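Local coordinates for molinate hydrolase (Gulosibacter molinativorax, PDB 4UB9), which hydrolyses the thiocarbamate herbicide molinate, cleaving its thioester bond, as a zinc-binding member of the amidohydrolase family, at residues L279-T284 with R295-M300. Numbering follows the deposited sequence.
Sequences LLTHTT and RDADLM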
ATOM      1  N   LEU A 279      36.270 -15.526   0.765  1.00 32.24           N
ATOM      2  CA  LEU A 279      35.158 -15.123   1.611  1.00 34.98           C
ATOM      3  C   LEU A 279      34.836 -13.663   1.384  1.00 34.28           C
ATOM      4  O   LEU A 279      35.710 -12.795   1.578  1.00 30.39           O
ATOM      5  CB  LEU A 279      35.524 -15.287   3.085  1.00 32.89           C
ATOM      6  CG  LEU A 279      34.579 -14.597   4.072  1.00 35.34           C
ATOM      7  CD1 LEU A 279      33.251 -15.340   4.127  1.00 35.49           C
ATOM      8  CD2 LEU A 279      35.203 -14.543   5.456  1.00 33.58           C
ATOM      9  N   LEU A 280      33.582 -13.408   1.001  1.00 30.43           N
ATOM     10  CA  LEU A 280      33.068 -12.055   0.822  1.00 27.33           C
ATOM     11  C   LEU A 280      32.042 -11.716   1.854  1.00 28.02           C
ATOM     12  O   LEU A 280      31.366 -12.583   2.358  1.00 29.09           O
ATOM     13  CB  LEU A 280      32.416 -11.876  -0.548  1.00 28.13           C
ATOM     14  CG  LEU A 280      33.328 -11.451  -1.714  1.00 27.29           C
ATOM     15  CD1 LEU A 280      34.411 -12.483  -1.955  1.00 27.02           C
ATOM     16  CD2 LEU A 280      32.493 -11.355  -2.948  1.00 28.63           C
ATOM     17  N   THR A 281      31.909 -10.439   2.152  1.00 28.83           N
ATOM     18  CA  THR A 281      30.937  -9.954   3.101  1.00 28.71           C
ATOM     19  C   THR A 281      30.065  -8.859   2.519  1.00 31.06           C
ATOM     20  O   THR A 281      30.478  -8.111   1.680  1.00 30.60           O
ATOM     21  CB  THR A 281      31.600  -9.415   4.376  1.00 34.39           C
ATOM     22  OG1 THR A 281      32.527  -8.400   4.037  1.00 29.85           O
ATOM     23  CG2 THR A 281      32.327 -10.502   5.104  1.00 36.65           C
ATOM     24  N   HIS A 282      28.833  -8.802   2.976  1.00 28.52           N
ATOM     25  CA  HIS A 282      27.954  -7.707   2.701  1.00 28.93           C
ATOM     26  C   HIS A 282      27.746  -7.010   4.032  1.00 32.54           C
ATOM     27  O   HIS A 282      27.325  -7.624   4.979  1.00 29.44           O
ATOM     28  CB  HIS A 282      26.662  -8.251   2.113  1.00 30.98           C
ATOM     29  CG  HIS A 282      25.478  -7.361   2.287  1.00 30.00           C
ATOM     30  ND1 HIS A 282      25.043  -6.505   1.310  1.00 36.89           N
ATOM     31  CD2 HIS A 282      24.614  -7.222   3.312  1.00 30.47           C
ATOM     32  CE1 HIS A 282      23.977  -5.862   1.733  1.00 33.08           C
ATOM     33  NE2 HIS A 282      23.695  -6.279   2.946  1.00 33.94           N
ATOM     34  N   THR A 283      28.085  -5.735   4.111  1.00 34.65           N
ATOM     35  CA  THR A 283      27.976  -4.987   5.367  1.00 35.76           C
ATOM     36  C   THR A 283      27.359  -3.630   5.174  1.00 33.00           C
ATOM     37  O   THR A 283      27.568  -2.995   4.186  1.00 37.78           O
ATOM     38  CB  THR A 283      29.311  -4.853   6.146  1.00 35.61           C
ATOM     39  OG1 THR A 283      30.259  -4.099   5.390  1.00 35.07           O
ATOM     40  CG2 THR A 283      29.880  -6.195   6.466  1.00 35.93           C
ATOM     41  N   THR A 284      26.572  -3.222   6.140  1.00 31.42           N
ATOM     42  CA  THR A 284      25.698  -2.101   5.996  1.00 33.06           C
ATOM     43  C   THR A 284      25.852  -1.105   7.142  1.00 28.52           C
ATOM     44  O   THR A 284      25.103  -0.175   7.265  1.00 27.75           O
ATOM     45  CB  THR A 284      24.280  -2.669   5.754  1.00 35.85           C
ATOM     46  OG1 THR A 284      24.002  -2.610   4.364  1.00 41.25           O
ATOM     47  CG2 THR A 284      23.221  -1.991   6.494  1.00 34.91           C
ATOM     48  N   ARG A 295      37.118 -10.926  10.737  1.00 40.11           N
ATOM     49  CA  ARG A 295      37.122 -12.260  10.117  1.00 34.72           C
ATOM     50  C   ARG A 295      38.098 -12.353   8.946  1.00 35.55           C
ATOM     51  O   ARG A 295      38.093 -13.327   8.212  1.00 32.26           O
ATOM     52  CB  ARG A 295      35.727 -12.618   9.607  1.00 37.28           C
ATOM     53  CG  ARG A 295      34.608 -12.614  10.642  1.00 34.79           C
ATOM     54  CD  ARG A 295      34.937 -13.548  11.734  1.00 33.97           C
ATOM     55  NE  ARG A 295      33.831 -13.873  12.635  1.00 39.49           N
ATOM     56  CZ  ARG A 295      33.345 -13.052  13.554  1.00 42.01           C
ATOM     57  NH1 ARG A 295      33.763 -11.779  13.634  1.00 39.82           N
ATOM     58  NH2 ARG A 295      32.431 -13.518  14.394  1.00 42.76           N
ATOM     59  N   ASP A 296      38.918 -11.320   8.755  1.00 37.46           N
ATOM     60  CA  ASP A 296      39.879 -11.298   7.645  1.00 40.90           C
ATOM     61  C   ASP A 296      39.218 -11.641   6.300  1.00 36.08           C
ATOM     62  O   ASP A 296      39.699 -12.451   5.534  1.00 38.56           O
ATOM     63  CB  ASP A 296      41.055 -12.254   7.917  1.00 45.25           C
ATOM     64  CG  ASP A 296      41.857 -11.859   9.164  1.00 47.49           C
ATOM     65  OD1 ASP A 296      42.325 -10.701   9.272  1.00 49.83           O
ATOM     66  OD2 ASP A 296      42.041 -12.726  10.024  1.00 57.61           O
ATOM     67  N   ALA A 297      38.113 -10.985   6.027  1.00 35.25           N
ATOM     68  CA  ALA A 297      37.403 -11.168   4.757  1.00 32.92           C
ATOM     69  C   ALA A 297      38.333 -10.901   3.587  1.00 31.89           C
ATOM     70  O   ALA A 297      39.122  -9.973   3.612  1.00 32.93           O
ATOM     71  CB  ALA A 297      36.232 -10.236   4.683  1.00 32.74           C
ATOM     72  N   ASP A 298      38.241 -11.734   2.580  1.00 33.04           N
ATOM     73  CA  ASP A 298      39.022 -11.552   1.348  1.00 35.75           C
ATOM     74  C   ASP A 298      38.573 -10.316   0.576  1.00 36.92           C
ATOM     75  O   ASP A 298      39.365  -9.653  -0.065  1.00 37.23           O
ATOM     76  CB  ASP A 298      38.893 -12.786   0.450  1.00 35.40           C
ATOM     77  CG  ASP A 298      39.564 -14.005   1.064  1.00 39.86           C
ATOM     78  OD1 ASP A 298      40.778 -14.098   0.920  1.00 45.09           O
ATOM     79  OD2 ASP A 298      38.903 -14.812   1.741  1.00 40.81           O
ATOM     80  N   LEU A 299      37.277 -10.058   0.598  1.00 37.24           N
ATOM     81  CA  LEU A 299      36.754  -8.880  -0.037  1.00 34.54           C
ATOM     82  C   LEU A 299      35.485  -8.430   0.659  1.00 33.96           C
ATOM     83  O   LEU A 299      34.541  -9.185   0.810  1.00 41.06           O
ATOM     84  CB  LEU A 299      36.515  -9.119  -1.531  1.00 30.65           C
ATOM     85  CG  LEU A 299      36.010  -7.879  -2.289  1.00 31.25           C
ATOM     86  CD1 LEU A 299      37.035  -6.760  -2.272  1.00 35.16           C
ATOM     87  CD2 LEU A 299      35.677  -8.256  -3.716  1.00 30.12           C
ATOM     88  N   MET A 300      35.460  -7.155   1.000  1.00 35.92           N
ATOM     89  CA  MET A 300      34.326  -6.544   1.662  1.00 34.42           C
ATOM     90  C   MET A 300      33.518  -5.651   0.698  1.00 34.72           C
ATOM     91  O   MET A 300      33.942  -4.558   0.314  1.00 32.96           O
ATOM     92  CB  MET A 300      34.835  -5.761   2.868  1.00 35.66           C
ATOM     93  CG  MET A 300      35.416  -6.716   3.899  1.00 37.59           C
ATOM     94  SD  MET A 300      36.174  -5.903   5.298  1.00 38.54           S
ATOM     95  CE  MET A 300      37.588  -5.188   4.464  1.00 38.25           C
TER
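A beta-alpha-beta crossover closes between neighbouring parallel strands of an amidohydrolase TIM-barrel fold: strand 279-282, whose His282 binds zinc with His302, runs out into helix 286-294, and the chain returns at Leu299 and Met300 to pair beside it. Along the strands packing is tight. Thr281 N donates to Leu299 O at 3.2 Å, in the carbonyl plane, and the same oxygen takes a CA-H contact from Leu280. Leu280 and Leu299 lie side by side on one face, CG of the former 4.0 Å from CB of the latter, with Tyr430 against both. On the other face, towards helix 286-294, Thr281 and Met300 lie alongside each other. The threonine hydroxyl takes the crowded position between backbone N and carbonyl carbon (chi1 56°), which sets OG1 3.3 Å from Met300 CG, while CG2 meets Ala297 CB at 3.9 Å.

The loose, solvent side is confined to the Arg295-Asp298 turn, where Arg295 turns its guanidinium away to Asp266. Leu279 stays buried, its CD2 4.1 Å from Ala297 CA and 4.2 Å from Arg295 O, though its O receives two weak bonds, from Asp298 N and Leu299 N. Asp298 OD2 accepts Leu279 N at 2.9 Å and nearly straight (167°), the donor above the carboxylate plane. OD2 also salt-bridges Arg273, and OD1 Arg431, so the carboxylate ties the strand start to helix 262-275 and would be expected to stay ionised.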